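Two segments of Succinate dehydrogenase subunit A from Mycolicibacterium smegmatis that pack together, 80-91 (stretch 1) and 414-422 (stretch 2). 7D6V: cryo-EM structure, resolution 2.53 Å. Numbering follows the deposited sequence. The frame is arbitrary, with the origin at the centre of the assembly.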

# COMPACT_ATOMS: atom_id res chain seq x y z
N PHE A 80 20.90 8.97 26.63
CA PHE A 80 20.56 8.72 28.03
C PHE A 80 19.56 9.73 28.58
O PHE A 80 19.46 9.91 29.80
N LEU A 81 18.81 10.38 27.70
CA LEU A 81 17.67 11.19 28.09
C LEU A 81 16.39 10.36 28.13
O LEU A 81 15.35 10.87 28.57
N ASN A 82 16.46 9.10 27.71
CA ASN A 82 15.30 8.23 27.61
C ASN A 82 14.65 8.02 28.97
O ASN A 82 15.29 8.12 30.01
N ASN A 83 13.36 7.70 28.94
CA ASN A 83 12.72 7.07 30.09
C ASN A 83 13.24 5.64 30.18
O ASN A 83 12.90 4.80 29.34
N TRP A 84 14.07 5.37 31.18
CA TRP A 84 14.76 4.09 31.25
C TRP A 84 13.79 2.94 31.48
O TRP A 84 14.01 1.83 30.98
N ARG A 85 12.72 3.17 32.25
CA ARG A 85 11.72 2.13 32.45
C ARG A 85 11.03 1.77 31.14
O ARG A 85 10.85 0.58 30.84
N MET A 86 10.68 2.77 30.34
CA MET A 86 10.04 2.50 29.06
C MET A 86 10.99 1.77 28.11
O MET A 86 10.58 0.84 27.41
N ALA A 87 12.26 2.18 28.09
CA ALA A 87 13.23 1.53 27.22
C ALA A 87 13.45 0.08 27.62
O ALA A 87 13.45 -0.82 26.77
N GLU A 88 13.61 -0.18 28.92
CA GLU A 88 13.79 -1.54 29.40
C GLU A 88 12.57 -2.40 29.09
O GLU A 88 12.70 -3.55 28.66
N LEU A 89 11.38 -1.84 29.31
CA LEU A 89 10.16 -2.60 29.13
C LEU A 89 9.94 -2.92 27.65
O LEU A 89 9.55 -4.05 27.30
N HIS A 90 10.22 -1.96 26.77
CA HIS A 90 10.16 -2.20 25.34
C HIS A 90 11.18 -3.24 24.91
O HIS A 90 10.90 -4.09 24.06
N ALA A 91 12.39 -3.19 25.47
CA ALA A 91 13.42 -4.15 25.11
C ALA A 91 13.01 -5.57 25.48
O ALA A 91 13.18 -6.50 24.69
N CYS A 414 2.46 10.02 19.48
CA CYS A 414 1.93 11.08 20.33
C CYS A 414 2.41 10.95 21.77
O CYS A 414 2.27 11.91 22.53
N SER A 415 2.96 9.80 22.15
CA SER A 415 3.53 9.61 23.46
C SER A 415 4.96 10.15 23.51
O SER A 415 5.63 10.30 22.49
N GLY A 416 5.42 10.44 24.72
CA GLY A 416 6.76 10.95 24.92
C GLY A 416 7.47 10.21 26.03
O GLY A 416 6.86 9.76 27.00
N GLY A 417 8.78 10.08 25.87
CA GLY A 417 9.60 9.51 26.92
C GLY A 417 10.52 8.38 26.51
O GLY A 417 11.65 8.29 26.99
N MET A 418 10.05 7.50 25.61
CA MET A 418 10.87 6.36 25.21
C MET A 418 12.16 6.81 24.53
O MET A 418 13.26 6.48 25.00
N HIS A 419 12.05 7.53 23.43
CA HIS A 419 13.22 8.06 22.73
C HIS A 419 13.52 9.43 23.31
O HIS A 419 12.72 10.36 23.17
N GLY A 420 14.67 9.56 23.97
CA GLY A 420 14.97 10.80 24.65
C GLY A 420 15.28 11.94 23.71
O GLY A 420 14.50 12.89 23.59
N SER A 421 16.41 11.84 23.02
CA SER A 421 16.84 12.86 22.08
C SER A 421 16.85 12.38 20.64
O SER A 421 17.00 13.20 19.73
N ASN A 422 16.72 11.07 20.41
CA ASN A 422 16.87 10.49 19.09
C ASN A 422 16.34 9.07 19.13
O ASN A 422 16.53 8.37 20.12

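What fixes the two stretches against each other before any side chain is considered? A single backbone hydrogen bond does so, from Asn83 N to Gly417 O at 2.7 Å and nearly straight, with an N-H...O angle of 168°. Asn83 occupies the N-cap position, so its amide is not used by the helix that starts at Trp84 and is free to reach across, while Asn83 O accepts from Ala87 N at 3.0 Å. The CA-to-CB bond of Asn83 points toward stretch 2, bringing Asn83 CB to 3.2 Å from Gly417 O, while chi1 t carries the amide away from it. Gly417 faces it with phi/psi of 128/-38, a conformation that would jam a CB against the preceding carbonyl oxygen; that imagined CB would also lie tightly against the sulfur of Met86.

Which side chain bridges the loop of stretch 2 and the helix of stretch 1? Met418 does, and it is the most heavily covered residue of the contact. Its CA-to-CB bond points away overall, yet all three chi angles are t, and this fully extended chain carries the terminal methyl to His90. There Met418 CE sits over one face of the imidazole, 3.3 Å from the centroid of the His90 ring and 19° off the normal, a CH-pi contact; its closest approach is to His90 ND1 at 3.2 Å. Met418 SD follows at 4.3 Å from the centroid of the His90 ring, also over the face. His90 points toward stretch 2 with chi1 t and chi2 of -91°, which presents this face to the methyl, while its NE2 is hydrogen-bonded elsewhere in the structure.

How does Met86, one helical turn before His90, fill the space nearer the glycines? It points toward stretch 2 and takes chi1 m, chi2 t and chi3 p, so the chain runs out extended as far as the sulfur and then bends at its end. The bend brings Met86 CE to 3.9 Å from Met418 N and 4.0 Å from Met418 CB, an apolar contact between the two methionines. Met86 SD lies 4.2 Å from both Gly416 O and Gly417 C, passing over backbone that carries no side chain. Ser415, with chi1 t, marks the edge of this patch, its OG 4.3 Å from Met86 CE.

What happens at the other end, where the CA atoms come closest? The CA atoms of Asn82 and Gly420 are only 3.9 Å apart, and a CB on Gly420 would clash with Leu81 C and Asn82 N, so the absence of a side chain lets the chains meet here. Asn82, with chi1 m, starts out sideways but brings its amide end up to the Met418-Gly420 backbone; the orientation of that amide is uncertain, leaving its polar pairing open. Beside it Leu81 points toward stretch 2 with chi1 t and chi2 p, placing Leu81 CD2 3.5 Å from Gly420 O and 3.2 Å from Ser421 OG. Ser421 itself projects sideways with chi1 m.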

# COMPACT_ATOMS: atom_id res chain seq x y z
CB PHE A 80 21.82 8.66 28.90
CG PHE A 80 22.73 7.52 28.54
CD1 PHE A 80 23.74 7.69 27.61
CD2 PHE A 80 22.56 6.27 29.11
CE1 PHE A 80 24.57 6.65 27.27
CE2 PHE A 80 23.39 5.22 28.77
CZ PHE A 80 24.40 5.41 27.86
CB LEU A 81 17.51 12.36 27.12
CG LEU A 81 16.51 13.47 27.43
CD1 LEU A 81 16.95 14.26 28.65
CD2 LEU A 81 16.31 14.36 26.25
CB ASN A 82 15.71 6.88 27.04
CG ASN A 82 16.46 6.99 25.74
OD1 ASN A 82 17.68 7.04 25.72
ND2 ASN A 82 15.73 6.96 24.64
CB ASN A 83 11.20 7.10 29.95
CG ASN A 83 10.49 6.91 31.28
OD1 ASN A 83 10.94 6.16 32.14
ND2 ASN A 83 9.38 7.60 31.46
CB TRP A 84 15.81 4.12 32.35
CG TRP A 84 15.25 4.50 33.67
CD1 TRP A 84 15.12 5.75 34.18
CD2 TRP A 84 14.75 3.60 34.67
NE1 TRP A 84 14.58 5.70 35.44
CE2 TRP A 84 14.34 4.39 35.76
CE3 TRP A 84 14.61 2.22 34.75
CZ2 TRP A 84 13.79 3.84 36.91
CZ3 TRP A 84 14.07 1.67 35.89
CH2 TRP A 84 13.67 2.48 36.96
CB ARG A 85 10.70 2.60 33.49
CG ARG A 85 9.68 1.55 33.88
CD ARG A 85 10.32 0.25 34.32
NE ARG A 85 9.31 -0.68 34.82
CZ ARG A 85 9.44 -2.00 34.85
NH1 ARG A 85 8.46 -2.75 35.33
NH2 ARG A 85 10.54 -2.57 34.38
CB MET A 86 9.55 3.80 28.43
CG MET A 86 8.21 4.27 28.96
SD MET A 86 7.73 5.88 28.33
CE MET A 86 7.00 5.41 26.77
CB ALA A 87 14.55 2.30 27.25
CB GLU A 88 14.07 -1.54 30.90
CG GLU A 88 13.93 -2.89 31.56
CD GLU A 88 13.67 -2.79 33.04
OE1 GLU A 88 13.20 -1.73 33.49
OE2 GLU A 88 13.95 -3.77 33.76
CB LEU A 89 9.01 -1.80 29.72
CG LEU A 89 7.65 -2.37 30.05
CD1 LEU A 89 7.82 -3.42 31.12
CD2 LEU A 89 6.79 -1.24 30.56
CB HIS A 90 10.39 -0.90 24.58
CG HIS A 90 10.63 -1.07 23.12
ND1 HIS A 90 11.90 -1.21 22.59
CD2 HIS A 90 9.78 -1.09 22.07
CE1 HIS A 90 11.81 -1.33 21.27
NE2 HIS A 90 10.54 -1.26 20.93
CB ALA A 91 14.75 -3.79 25.77
CB CYS A 414 0.40 11.08 20.29
SG CYS A 414 -0.38 9.74 21.21
CB SER A 415 3.52 8.12 23.83
OG SER A 415 3.89 7.93 25.18
CB MET A 418 10.09 5.45 24.27
CG MET A 418 10.93 4.26 23.91
SD MET A 418 10.19 3.01 22.88
CE MET A 418 11.64 1.98 22.70
CB HIS A 419 12.95 8.13 21.23
CG HIS A 419 12.11 7.02 20.71
ND1 HIS A 419 10.74 7.12 20.56
CD2 HIS A 419 12.43 5.77 20.29
CE1 HIS A 419 10.26 5.99 20.08
NE2 HIS A 419 11.27 5.15 19.91
CB SER A 421 18.24 13.36 22.44
OG SER A 421 18.21 14.06 23.66
CB ASN A 422 18.34 10.51 18.65
CG ASN A 422 18.51 10.17 17.18
OD1 ASN A 422 17.86 10.76 16.32
ND2 ASN A 422 19.39 9.22 16.90